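Side-chain contacts in Csc2 (Thermofilum pendens, PDB 4TXD), which probably binds CRISPR RNA as the Cas7-family protein of a type I-D CRISPR immune system: residues P35-I40 with H51-V56; M98-R103 with S272-T277; C171-A176 with V256-S261; I191-R196 with I352-K357. All coordinates share one frame; numbering follows the deposited sequence. Where two conformers were deposited one is given.

Contact 1: residues P35-I40 with H51-V56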
loop_
_atom_site.group_PDB
_atom_site.type_symbol
_atom_site.label_atom_id
_atom_site.label_comp_id
_atom_site.label_asym_id
_atom_site.label_seq_id
_atom_site.Cartn_x
_atom_site.Cartn_y
_atom_site.Cartn_z
ATOM N N PRO A 35 -20.339 -6.143 -4.049
ATOM C CA PRO A 35 -20.699 -5.749 -5.416
ATOM C C PRO A 35 -19.632 -4.938 -6.134
ATOM O O PRO A 35 -19.633 -4.891 -7.324
ATOM C CB PRO A 35 -21.894 -4.846 -5.225
ATOM C CG PRO A 35 -22.567 -5.362 -4.054
ATOM C CD PRO A 35 -21.467 -5.625 -3.126
ATOM N N TYR A 36 -18.772 -4.275 -5.392
ATOM C CA TYR A 36 -17.778 -3.403 -5.960
ATOM C C TYR A 36 -16.465 -4.080 -6.259
ATOM O O TYR A 36 -15.599 -3.469 -6.774
ATOM C CB TYR A 36 -17.503 -2.251 -5.009
ATOM C CG TYR A 36 -18.667 -1.366 -4.726
ATOM C CD1 TYR A 36 -19.544 -1.654 -3.721
ATOM C CD2 TYR A 36 -18.861 -0.226 -5.443
ATOM C CE1 TYR A 36 -20.603 -0.841 -3.455
ATOM C CE2 TYR A 36 -19.910 0.600 -5.186
ATOM C CZ TYR A 36 -20.782 0.280 -4.191
ATOM O OH TYR A 36 -21.816 1.112 -3.941
ATOM N N LEU A 37 -16.315 -5.334 -5.902
ATOM C CA LEU A 37 -15.066 -6.040 -6.093
ATOM C C LEU A 37 -15.040 -6.867 -7.373
ATOM O O LEU A 37 -16.052 -7.278 -7.845
ATOM C CB LEU A 37 -14.790 -6.950 -4.919
ATOM C CG LEU A 37 -14.610 -6.317 -3.545
ATOM C CD1 LEU A 37 -14.511 -7.368 -2.478
ATOM C CD2 LEU A 37 -13.403 -5.412 -3.506
ATOM N N ARG A 38 -13.869 -7.116 -7.908
ATOM C CA ARG A 38 -13.749 -7.917 -9.108
ATOM C C ARG A 38 -13.637 -9.369 -8.737
ATOM O O ARG A 38 -13.262 -9.679 -7.668
ATOM C CB ARG A 38 -12.540 -7.495 -9.934
ATOM C CG ARG A 38 -12.331 -6.005 -10.061
ATOM C CD ARG A 38 -13.416 -5.348 -10.870
ATOM N NE ARG A 38 -13.473 -5.895 -12.197
ATOM C CZ ARG A 38 -12.886 -5.361 -13.253
ATOM N NH1 ARG A 38 -13.008 -5.938 -14.420
ATOM N NH2 ARG A 38 -12.196 -4.256 -13.158
ATOM N N SER A 39 -13.970 -10.248 -9.657
ATOM C CA SER A 39 -13.909 -11.686 -9.416
ATOM C C SER A 39 -12.701 -12.291 -10.099
ATOM O O SER A 39 -12.395 -11.947 -11.242
ATOM C CB SER A 39 -15.177 -12.384 -9.922
ATOM O OG SER A 39 -16.341 -11.703 -9.501
ATOM N N ILE A 40 -12.019 -13.191 -9.398
ATOM C CA ILE A 40 -10.948 -13.970 -10.007
ATOM C C ILE A 40 -11.522 -14.712 -11.215
ATOM O O ILE A 40 -12.603 -15.296 -11.136
ATOM C CB ILE A 40 -10.322 -14.968 -9.012
ATOM C CG1 ILE A 40 -9.773 -14.228 -7.785
ATOM C CG2 ILE A 40 -9.214 -15.771 -9.675
ATOM C CD1 ILE A 40 -9.295 -15.155 -6.662
ATOM N N HIS A 51 -15.596 2.668 -10.177
ATOM C CA HIS A 51 -15.751 2.936 -8.756
ATOM C C HIS A 51 -14.455 2.666 -8.016
ATOM O O HIS A 51 -13.480 2.176 -8.587
ATOM C CB HIS A 51 -16.884 2.106 -8.150
ATOM C CG HIS A 51 -16.885 0.675 -8.578
ATOM N ND1 HIS A 51 -17.845 0.152 -9.420
ATOM C CD2 HIS A 51 -16.054 -0.350 -8.272
ATOM C CE1 HIS A 51 -17.602 -1.131 -9.615
ATOM N NE2 HIS A 51 -16.520 -1.461 -8.931
ATOM N N ARG A 52 -14.455 2.996 -6.734
ATOM C CA ARG A 52 -13.263 2.886 -5.919
ATOM C C ARG A 52 -13.671 2.619 -4.486
ATOM O O ARG A 52 -14.805 2.903 -4.080
ATOM C CB ARG A 52 -12.429 4.172 -6.009
ATOM C CG ARG A 52 -13.115 5.385 -5.382
ATOM C CD ARG A 52 -12.483 6.688 -5.828
ATOM N NE ARG A 52 -13.013 7.145 -7.105
ATOM C CZ ARG A 52 -12.367 7.962 -7.933
ATOM N NH1 ARG A 52 -11.145 8.390 -7.631
ATOM N NH2 ARG A 52 -12.934 8.334 -9.073
ATOM N N ILE A 53 -12.742 2.060 -3.727
ATOM C CA ILE A 53 -12.914 1.909 -2.302
ATOM C C ILE A 53 -11.909 2.822 -1.597
ATOM O O ILE A 53 -10.697 2.679 -1.774
ATOM C CB ILE A 53 -12.724 0.461 -1.885
ATOM C CG1 ILE A 53 -13.781 -0.407 -2.595
ATOM C CG2 ILE A 53 -12.790 0.318 -0.356
ATOM C CD1 ILE A 53 -13.625 -1.889 -2.351
ATOM N N GLU A 54 -12.423 3.787 -0.846
ATOM C CA GLU A 54 -11.588 4.614 0.029
ATOM C C GLU A 54 -11.277 3.910 1.342
ATOM O O GLU A 54 -12.175 3.351 1.976
ATOM C CB GLU A 54 -12.271 5.940 0.349
ATOM C CG GLU A 54 -12.341 6.932 -0.769
ATOM C CD GLU A 54 -13.151 8.138 -0.367
ATOM O OE1 GLU A 54 -14.389 8.006 -0.281
ATOM O OE2 GLU A 54 -12.557 9.211 -0.126
ATOM N N VAL A 55 -10.012 3.941 1.759
ATOM C CA VAL A 55 -9.658 3.480 3.093
ATOM C C VAL A 55 -8.962 4.608 3.872
ATOM O O VAL A 55 -8.021 5.238 3.375
ATOM C CB VAL A 55 -8.767 2.215 3.048
ATOM C CG1 VAL A 55 -7.532 2.443 2.226
ATOM C CG2 VAL A 55 -8.393 1.780 4.445
ATOM N N VAL A 56 -9.463 4.893 5.072
ATOM C CA VAL A 56 -8.875 5.932 5.925
ATOM C C VAL A 56 -8.236 5.257 7.113
ATOM O O VAL A 56 -8.819 4.339 7.711
ATOM C CB VAL A 56 -9.925 6.969 6.388
ATOM C CG1 VAL A 56 -9.336 7.936 7.428
ATOM C CG2 VAL A 56 -10.448 7.749 5.199
#
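Tyr-36 turns the edge of its ring onto the face of His-51. This is a T-shaped (edge-to-face) pair, with the planes at 86° and the centroids 5.3 Å apart. CD2 of Tyr-36 does the touching. It stands over the imidazole near the rim, 3.8 Å from CG of His-51. CG of His-51 sits between its backbone N and carbonyl carbon (chi1 45°), which lets the ring meet Tyr-36 at two places. The face takes the phenol edge, and NE2 of His-51 lies 3.1 Å from the backbone O of Tyr-36. That hydrogen bond is weak and strongly bent, with an angle of 121° at the hydrogen. Beside it, the chain ends of Leu-37 and Ile-53 lie crosswise, CD2 of Leu-37 lying 3.7 Å from CD1 of Ile-53. Both residues also pack on helix 252-263, through Glu-252 and Leu-255. The contact thus joins the loop after helix 24-27 to the start of strand 52-61, an inner strand of the seven-stranded antiparallel sheet. With an alanine at His-51, the edge of Tyr-36 would probably lose the flat surface it rests on, and the backbone O of Tyr-36 its weak donor. Between these two segments the hold is mainly ring and methyl packing, with one weak polar bond; the stronger polar ties of the loop are those of Arg-38, to Asp-42 and Asp-249.

Contact 2: residues M98-R103 with S272-T277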
loop_
_atom_site.group_PDB
_atom_site.type_symbol
_atom_site.label_atom_id
_atom_site.label_comp_id
_atom_site.label_asym_id
_atom_site.label_seq_id
_atom_site.Cartn_x
_atom_site.Cartn_y
_atom_site.Cartn_z
ATOM N N MET A 98 3.696 3.886 -0.461
ATOM C CA MET A 98 3.806 2.781 -1.411
ATOM C C MET A 98 4.955 1.854 -1.073
ATOM O O MET A 98 4.780 0.638 -1.011
ATOM C CB MET A 98 4.017 3.296 -2.847
ATOM C CG MET A 98 2.800 3.890 -3.483
ATOM S SD MET A 98 1.744 2.625 -4.198
ATOM C CE MET A 98 2.698 2.099 -5.593
ATOM N N ALA A 99 6.137 2.431 -0.906
ATOM C CA ALA A 99 7.339 1.649 -0.694
ATOM C C ALA A 99 7.193 0.780 0.550
ATOM O O ALA A 99 7.477 -0.419 0.493
ATOM C CB ALA A 99 8.550 2.544 -0.574
ATOM N N VAL A 100 6.742 1.360 1.665
ATOM C CA VAL A 100 6.740 0.580 2.906
ATOM C C VAL A 100 5.609 -0.442 2.882
ATOM O O VAL A 100 5.757 -1.547 3.435
ATOM C CB VAL A 100 6.626 1.459 4.193
ATOM C CG1 VAL A 100 7.824 2.399 4.320
ATOM C CG2 VAL A 100 5.297 2.221 4.257
ATOM N N THR A 101 4.490 -0.104 2.241
ATOM C CA THR A 101 3.343 -1.003 2.253
ATOM C C THR A 101 3.637 -2.195 1.341
ATOM O O THR A 101 3.313 -3.350 1.667
ATOM C CB THR A 101 2.046 -0.310 1.810
ATOM O OG1 THR A 101 1.766 0.800 2.674
ATOM C CG2 THR A 101 0.859 -1.284 1.851
ATOM N N ARG A 102 4.268 -1.938 0.223
ATOM C CA ARG A 102 4.599 -3.013 -0.676
ATOM C C ARG A 102 5.712 -3.880 -0.130
ATOM O O ARG A 102 5.703 -5.048 -0.275
ATOM C CB ARG A 102 4.856 -2.500 -2.085
ATOM C CG ARG A 102 6.264 -2.412 -2.515
ATOM C CD ARG A 102 6.423 -2.927 -3.929
ATOM N NE ARG A 102 6.146 -1.886 -4.876
ATOM C CZ ARG A 102 5.691 -2.045 -6.109
ATOM N NH1 ARG A 102 5.513 -0.982 -6.816
ATOM N NH2 ARG A 102 5.386 -3.217 -6.618
ATOM N N ARG A 103 6.637 -3.261 0.556
ATOM C CA ARG A 103 7.693 -4.014 1.224
ATOM C C ARG A 103 7.118 -4.927 2.320
ATOM O O ARG A 103 7.592 -6.055 2.520
ATOM C CB ARG A 103 8.741 -3.052 1.802
ATOM C CG ARG A 103 10.090 -3.688 2.070
ATOM C CD ARG A 103 10.177 -4.204 3.483
ATOM N NE ARG A 103 11.339 -5.064 3.699
ATOM C CZ ARG A 103 11.349 -6.374 3.477
ATOM N NH1 ARG A 103 10.259 -6.978 3.018
ATOM N NH2 ARG A 103 12.447 -7.079 3.712
ATOM N N SER A 272 13.208 3.981 1.710
ATOM C CA SER A 272 12.009 4.749 1.377
ATOM C C SER A 272 11.932 6.140 1.991
ATOM O O SER A 272 10.949 6.836 1.777
ATOM C CB SER A 272 10.756 3.977 1.787
ATOM O OG SER A 272 10.981 2.579 1.742
ATOM N N GLY A 273 12.926 6.529 2.747
ATOM C CA GLY A 273 12.942 7.841 3.335
ATOM C C GLY A 273 12.091 8.034 4.585
ATOM O O GLY A 273 11.813 9.120 4.995
ATOM N N ILE A 274 11.695 6.932 5.173
ATOM C CA ILE A 274 11.060 6.950 6.445
ATOM C C ILE A 274 11.586 5.788 7.271
ATOM O O ILE A 274 11.567 4.692 6.882
ATOM C CB ILE A 274 9.535 6.925 6.334
ATOM C CG1 ILE A 274 8.909 6.930 7.712
ATOM C CG2 ILE A 274 9.049 5.735 5.549
ATOM C CD1 ILE A 274 7.432 7.097 7.682
ATOM N N TYR A 275 12.074 6.095 8.424
ATOM C CA TYR A 275 12.666 5.082 9.364
ATOM C C TYR A 275 12.351 5.120 10.921
ATOM O O TYR A 275 12.109 6.179 11.388
ATOM C CB TYR A 275 14.185 5.285 9.290
ATOM C CG TYR A 275 14.664 5.376 7.858
ATOM C CD1 TYR A 275 14.915 4.224 7.118
ATOM C CD2 TYR A 275 14.810 6.609 7.227
ATOM C CE1 TYR A 275 15.321 4.297 5.802
ATOM C CE2 TYR A 275 15.218 6.690 5.912
ATOM C CZ TYR A 275 15.470 5.532 5.203
ATOM O OH TYR A 275 15.874 5.603 3.892
ATOM N N GLY A 276 11.786 4.010 11.354
ATOM C CA GLY A 276 11.345 3.948 12.739
ATOM C C GLY A 276 10.199 2.976 12.915
ATOM O O GLY A 276 9.857 2.239 11.988
ATOM N N THR A 277 9.597 2.983 14.100
ATOM C CA THR A 277 8.499 2.073 14.400
ATOM C C THR A 277 7.158 2.787 14.440
ATOM O O THR A 277 7.010 3.822 15.090
ATOM C CB THR A 277 8.737 1.366 15.757
ATOM O OG1 THR A 277 10.043 0.777 15.755
ATOM C CG2 THR A 277 7.685 0.301 16.006
#
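Val-100 of helix 94-115 and Ile-274 meet at roughly 90° and touch through one methyl each. CG1 of Val-100 comes 3.8 Å from CG2 of Ile-274. The two branches of Ile-274 are divided by the first torsion. CG1 is anti to the backbone N (chi1 179°), and this leaves CG2, the short branch, to meet the valine. Leu-268 of strand 267-268 packs on both side chains. One residue back on the helix, the CB atoms of Ala-99 and Ser-272 come from opposed directions, a little offset. CB of Ala-99 is 3.4 Å from OG of Ser-272 and 3.5 Å from its CB. The small methyl lets the backbones come close here, with the CA atoms of Ala-99 and Ser-272 6.0 Å apart. The hydroxyl of Ser-272 finds its polar partner elsewhere, in the backbone O of Gly-269. Its OG also borders CG1 of Val-100, at 4.1 Å. The serine therefore links the two halves of the contact. Gly-273 turns the chain with positive phi (79°) before strand 274-275 begins, and its O accepts a bond from Lys-96 of helix 94-115. The contact packs that helix against strand 274-275, one of the two outer strands of the three-stranded antiparallel sheet. No hydrogen bond joins the two short segments directly. Their fit depends on methyl groups and the small serine, whose hydroxyl is satisfied beside the contact and not across it.

Contact 3: residues C171-A176 with V256-S261. With ZN (zinc ion), chain B.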
loop_
_atom_site.group_PDB
_atom_site.type_symbol
_atom_site.label_atom_id
_atom_site.label_comp_id
_atom_site.label_asym_id
_atom_site.label_seq_id
_atom_site.Cartn_x
_atom_site.Cartn_y
_atom_site.Cartn_z
ATOM N N CYS A 171 3.755 -7.234 -6.973
ATOM C CA CYS A 171 3.941 -6.693 -8.305
ATOM C C CYS A 171 2.642 -6.323 -8.976
ATOM O O CYS A 171 2.529 -5.278 -9.509
ATOM C CB CYS A 171 4.709 -7.657 -9.188
ATOM S SG CYS A 171 6.453 -7.798 -8.857
ATOM N N THR A 172 1.671 -7.202 -8.927
ATOM C CA THR A 172 0.442 -6.983 -9.637
ATOM C C THR A 172 -0.440 -5.942 -8.993
ATOM O O THR A 172 -1.170 -5.267 -9.644
ATOM C CB THR A 172 -0.328 -8.287 -9.873
ATOM O OG1 THR A 172 -0.700 -8.854 -8.641
ATOM C CG2 THR A 172 0.520 -9.250 -10.614
ATOM N N ILE A 173 -0.351 -5.821 -7.692
ATOM C CA ILE A 173 -1.212 -4.875 -6.996
ATOM C C ILE A 173 -0.609 -3.468 -7.001
ATOM O O ILE A 173 -1.300 -2.489 -7.294
ATOM C CB ILE A 173 -1.469 -5.316 -5.529
ATOM C CG1 ILE A 173 -2.384 -6.551 -5.501
ATOM C CG2 ILE A 173 -2.117 -4.190 -4.738
ATOM C CD1 ILE A 173 -2.425 -7.234 -4.140
ATOM N N PHE A 174 0.674 -3.370 -6.673
ATOM C CA PHE A 174 1.306 -2.067 -6.521
ATOM C C PHE A 174 2.059 -1.609 -7.770
ATOM O O PHE A 174 2.566 -0.481 -7.821
ATOM C CB PHE A 174 2.244 -2.077 -5.311
ATOM C CG PHE A 174 1.528 -2.280 -4.014
ATOM C CD1 PHE A 174 0.806 -1.238 -3.442
ATOM C CD2 PHE A 174 1.555 -3.514 -3.373
ATOM C CE1 PHE A 174 0.122 -1.422 -2.233
ATOM C CE2 PHE A 174 0.877 -3.712 -2.159
ATOM C CZ PHE A 174 0.155 -2.667 -1.592
ATOM N N GLY A 175 2.153 -2.489 -8.765
ATOM C CA GLY A 175 2.728 -2.093 -10.042
ATOM C C GLY A 175 4.169 -2.474 -10.315
ATOM O O GLY A 175 4.950 -2.773 -9.407
ATOM N N ALA A 176 4.530 -2.431 -11.596
ATOM C CA ALA A 176 5.861 -2.819 -12.037
ATOM C C ALA A 176 6.081 -2.388 -13.475
ATOM O O ALA A 176 5.127 -2.272 -14.253
ATOM C CB ALA A 176 6.059 -4.341 -11.906
ATOM N N VAL A 256 -8.402 -7.451 0.908
ATOM C CA VAL A 256 -8.162 -7.822 2.295
ATOM C C VAL A 256 -6.678 -7.886 2.595
ATOM O O VAL A 256 -6.237 -7.404 3.644
ATOM C CB VAL A 256 -8.826 -9.167 2.649
ATOM C CG1 VAL A 256 -8.431 -9.589 4.074
ATOM C CG2 VAL A 256 -10.340 -9.038 2.511
ATOM N N ALA A 257 -5.894 -8.454 1.679
ATOM C CA ALA A 257 -4.445 -8.509 1.879
ATOM C C ALA A 257 -3.825 -7.105 1.897
ATOM O O ALA A 257 -2.833 -6.869 2.589
ATOM C CB ALA A 257 -3.779 -9.363 0.797
ATOM N N THR A 258 -4.403 -6.184 1.131
ATOM C CA THR A 258 -3.876 -4.822 1.114
ATOM C C THR A 258 -4.160 -4.157 2.465
ATOM O O THR A 258 -3.259 -3.587 3.080
ATOM C CB THR A 258 -4.468 -4.016 -0.058
ATOM O OG1 THR A 258 -4.001 -4.599 -1.279
ATOM C CG2 THR A 258 -4.026 -2.548 -0.018
ATOM N N LEU A 259 -5.403 -4.269 2.937
ATOM C CA LEU A 259 -5.762 -3.754 4.265
ATOM C C LEU A 259 -4.849 -4.339 5.335
ATOM O O LEU A 259 -4.362 -3.636 6.213
ATOM C CB LEU A 259 -7.226 -4.064 4.596
ATOM C CG LEU A 259 -8.277 -3.384 3.715
ATOM C CD1 LEU A 259 -9.680 -3.791 4.147
ATOM C CD2 LEU A 259 -8.129 -1.883 3.763
ATOM N N TYR A 260 -4.594 -5.634 5.235
ATOM C CA TYR A 260 -3.778 -6.346 6.215
ATOM C C TYR A 260 -2.302 -5.959 6.157
ATOM O O TYR A 260 -1.623 -5.908 7.183
ATOM C CB TYR A 260 -3.941 -7.856 5.999
ATOM C CG TYR A 260 -3.223 -8.754 6.975
ATOM C CD1 TYR A 260 -3.746 -8.997 8.247
ATOM C CD2 TYR A 260 -2.044 -9.399 6.616
ATOM C CE1 TYR A 260 -3.097 -9.842 9.132
ATOM C CE2 TYR A 260 -1.396 -10.252 7.492
ATOM C CZ TYR A 260 -1.929 -10.469 8.748
ATOM O OH TYR A 260 -1.279 -11.312 9.613
ATOM N N SER A 261 -1.792 -5.688 4.958
ATOM C CA SER A 261 -0.406 -5.255 4.840
ATOM C C SER A 261 -0.225 -3.903 5.533
ATOM O O SER A 261 0.779 -3.664 6.202
ATOM C CB SER A 261 0.015 -5.160 3.368
ATOM O OG SER A 261 0.069 -6.455 2.764
HETATM ZN ZN ZN B . 6.733 -9.811 -7.608
#
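Thr-258 faces Ile-173 with its hydroxyl oxygen, yet no polar bond crosses this buried contact. OG1 of Thr-258 lies 4.0 Å from CG2 of Ile-173 and only slightly farther from its CD1. The two side chains run antiparallel, flank to flank. The hydroxyl is satisfied within its own helix, by the backbone O of Glu-254 one turn earlier. The torsion explains this: OG1 lies beside the backbone N (chi1 -66°), and CG2 is anti to it. That methyl approaches the Phe-174 ring obliquely, 4.5 Å from CZ of Phe-174. Ile-173 also packs within its own helix. Its CG2 stands over the centre of the Phe-174 ring, 3.9 Å above the plane. One turn on from Thr-258, OG of Ser-261 bonds back to O of Ala-257 at 2.9 Å. That oxygen also takes the N-H of Ser-261, from the opposite face of its plane. At the far side of the short helix, SG of Cys-171 binds the zinc ion at 2.4 Å. Cys-146, Asp-165 and Cys-168 complete the site, and Cys-168 and Cys-171 have the spacing of a CxxC pair. Around the contact, Val-197 of strand 197-204 touches Ile-173, Phe-174 and Thr-258, while helix 94-115 packs on Phe-174 through Arg-102 and Met-105, and helix 343-365 on Ala-257 through Leu-343 and Leu-347.

Contact 4: residues I191-R196 with I352-K357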
loop_
_atom_site.group_PDB
_atom_site.type_symbol
_atom_site.label_atom_id
_atom_site.label_comp_id
_atom_site.label_asym_id
_atom_site.label_seq_id
_atom_site.Cartn_x
_atom_site.Cartn_y
_atom_site.Cartn_z
ATOM N N ILE A 191 6.013 -3.145 -20.844
ATOM C CA ILE A 191 4.681 -3.358 -20.313
ATOM C C ILE A 191 4.621 -2.778 -18.902
ATOM O O ILE A 191 5.395 -3.175 -18.031
ATOM C CB ILE A 191 4.313 -4.859 -20.296
ATOM C CG1 ILE A 191 4.466 -5.465 -21.697
ATOM C CG2 ILE A 191 2.919 -5.055 -19.755
ATOM C CD1 ILE A 191 3.641 -4.763 -22.778
ATOM N N GLY A 192 3.709 -1.839 -18.686
ATOM C CA GLY A 192 3.606 -1.187 -17.390
ATOM C C GLY A 192 2.374 -1.625 -16.628
ATOM O O GLY A 192 1.271 -1.643 -17.162
ATOM N N ILE A 193 2.571 -2.007 -15.372
ATOM C CA ILE A 193 1.458 -2.213 -14.457
ATOM C C ILE A 193 1.412 -1.027 -13.503
ATOM O O ILE A 193 2.372 -0.795 -12.778
ATOM C CB ILE A 193 1.605 -3.502 -13.626
ATOM C CG1 ILE A 193 1.886 -4.714 -14.523
ATOM C CG2 ILE A 193 0.364 -3.718 -12.769
ATOM C CD1 ILE A 193 2.095 -5.995 -13.743
ATOM N N LYS A 194 0.322 -0.273 -13.527
ATOM C CA LYS A 194 0.161 0.846 -12.603
ATOM C C LYS A 194 -0.498 0.374 -11.313
ATOM O O LYS A 194 -1.309 -0.547 -11.317
ATOM C CB LYS A 194 -0.670 1.970 -13.224
ATOM C CG LYS A 194 0.075 2.798 -14.267
ATOM C CD LYS A 194 -0.785 3.946 -14.772
ATOM C CE LYS A 194 -0.328 5.284 -14.219
ATOM N NZ LYS A 194 1.024 5.644 -14.730
ATOM N N THR A 195 -0.142 1.011 -10.200
ATOM C CA THR A 195 -0.732 0.615 -8.915
ATOM C C THR A 195 -2.264 0.764 -8.890
ATOM O O THR A 195 -2.834 1.734 -9.412
ATOM C CB THR A 195 -0.117 1.432 -7.743
ATOM O OG1 THR A 195 -0.635 0.940 -6.499
ATOM C CG2 THR A 195 -0.440 2.934 -7.876
ATOM N N ARG A 196 -2.931 -0.217 -8.288
ATOM C CA ARG A 196 -4.371 -0.157 -8.077
ATOM C C ARG A 196 -4.650 0.325 -6.645
ATOM O O ARG A 196 -5.791 0.373 -6.196
ATOM C CB ARG A 196 -5.012 -1.534 -8.347
ATOM C CG ARG A 196 -5.415 -1.744 -9.830
ATOM C CD ARG A 196 -5.914 -3.180 -10.103
ATOM N NE ARG A 196 -4.827 -4.130 -9.928
ATOM C CZ ARG A 196 -4.959 -5.393 -9.533
ATOM N NH1 ARG A 196 -6.159 -5.906 -9.269
ATOM N NH2 ARG A 196 -3.871 -6.135 -9.408
ATOM N N ILE A 352 -1.992 -14.531 -10.006
ATOM C CA ILE A 352 -1.642 -15.249 -11.208
ATOM C C ILE A 352 -2.761 -15.084 -12.224
ATOM O O ILE A 352 -2.515 -15.041 -13.379
ATOM C CB ILE A 352 -1.282 -16.711 -10.917
ATOM C CG1 ILE A 352 -0.532 -17.314 -12.074
ATOM C CG2 ILE A 352 -2.517 -17.481 -10.564
ATOM C CD1 ILE A 352 0.853 -16.760 -12.200
ATOM N N ASP A 353 -3.976 -14.934 -11.748
ATOM C CA ASP A 353 -5.093 -14.653 -12.596
ATOM C C ASP A 353 -4.910 -13.328 -13.332
ATOM O O ASP A 353 -5.040 -13.259 -14.518
ATOM C CB ASP A 353 -6.371 -14.622 -11.804
ATOM C CG ASP A 353 -7.577 -14.441 -12.655
ATOM O OD1 ASP A 353 -7.769 -15.209 -13.584
ATOM O OD2 ASP A 353 -8.329 -13.536 -12.392
ATOM N N PHE A 354 -4.595 -12.287 -12.583
ATOM C CA PHE A 354 -4.282 -11.002 -13.170
ATOM C C PHE A 354 -3.162 -11.087 -14.203
ATOM O O PHE A 354 -3.252 -10.537 -15.258
ATOM C CB PHE A 354 -3.908 -10.006 -12.079
ATOM C CG PHE A 354 -3.705 -8.615 -12.569
ATOM C CD1 PHE A 354 -4.730 -7.732 -12.599
ATOM C CD2 PHE A 354 -2.486 -8.213 -13.000
ATOM C CE1 PHE A 354 -4.541 -6.462 -13.032
ATOM C CE2 PHE A 354 -2.291 -6.947 -13.442
ATOM C CZ PHE A 354 -3.321 -6.072 -13.456
ATOM N N ALA A 355 -2.111 -11.776 -13.859
ATOM C CA ALA A 355 -0.977 -11.868 -14.716
ATOM C C ALA A 355 -1.327 -12.578 -16.024
ATOM O O ALA A 355 -0.901 -12.184 -17.076
ATOM C CB ALA A 355 0.142 -12.584 -14.023
ATOM N N GLU A 356 -2.077 -13.651 -15.898
ATOM C CA GLU A 356 -2.657 -14.264 -17.136
ATOM C C GLU A 356 -3.518 -13.335 -18.169
ATOM O O GLU A 356 -3.237 -13.195 -19.309
ATOM C CB GLU A 356 -3.546 -15.451 -16.741
ATOM C CG GLU A 356 -4.299 -16.080 -17.912
ATOM C CD GLU A 356 -5.514 -16.874 -17.462
ATOM O OE1 GLU A 356 -5.341 -17.856 -16.714
ATOM O OE2 GLU A 356 -6.647 -16.506 -17.835
ATOM N N LYS A 357 -4.363 -12.570 -17.518
ATOM C CA LYS A 357 -5.138 -11.583 -18.213
ATOM C C LYS A 357 -4.258 -10.473 -18.798
ATOM O O LYS A 357 -4.525 -9.975 -19.850
ATOM C CB LYS A 357 -6.231 -11.022 -17.335
ATOM C CG LYS A 357 -7.532 -11.805 -17.346
ATOM C CD LYS A 357 -7.355 -13.221 -16.891
ATOM C CE LYS A 357 -8.659 -13.990 -16.841
ATOM N NZ LYS A 357 -8.419 -15.306 -16.255
#
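Arg-196 lays its guanidinium flat on the ring of Phe-354, with the planes at 8° and the centres 4.2 Å apart. From CB the chain runs straight through CG to CD, then bends at chi3 (-66°). The bend brings the flat end over the phenyl face. NE is the first atom to meet it, 3.9 Å from CE1 of Phe-354. CZ follows, 3.7 Å from the same CE1, which stands over the centre of the guanidinium. NH2 of Arg-196 lies 3.7 Å from CD1 of Phe-354, over the ring and toward its rim. NH1 is a little farther off. The N-H groups find partners elsewhere: NH2 gives a hydrogen bond to the O of Thr-172, and NH1 pairs with Glu-254 and the O of Asp-249. These bonds hold the plane fixed against the ring. Phe-354 extends to it with CG anti to its backbone N (chi1 -174°). Ile-193 adds a methyl obliquely, its CG2 4.2 Å from CE2 of Phe-354. A leucine in place of Arg-196 would probably leave Glu-254 without its charged mate, Thr-172 O without this donor and the Phe-354 ring without its flat cover. The side chain of Ile-193 is about 6 Å from that of zinc ligand Cys-171. The contact is a cation-pi stack, packing helix 343-365 against strand 191-193 and the link that follows it toward strand 197-204, beside the zinc site.

How the contacts relate
Contact 1 closes first along the chain. The segments of contacts 2 and 4 then alternate, as do those of contacts 3 and 4, while contact 3 falls wholly between the two segments of contact 2. Contact 3 is the most central, its centre 11 to 14 Å from the other three. It meets contact 1 where Val-55 packs on Leu-259. Arg-102 of contact 2 reaches Gly-175 O, and Ala-176 pairs with Ile-193 of contact 4. Contact 4 also touches contact 1 (Asp-353 on Ile-40) and contact 2 (Thr-195 on Met-98). Contacts 1 and 2 lie 24 Å apart by centres, without touching. Together they link the seven-stranded and three-stranded sheets, four helices and the zinc site, consistent with an RRM-type Cas7 protein.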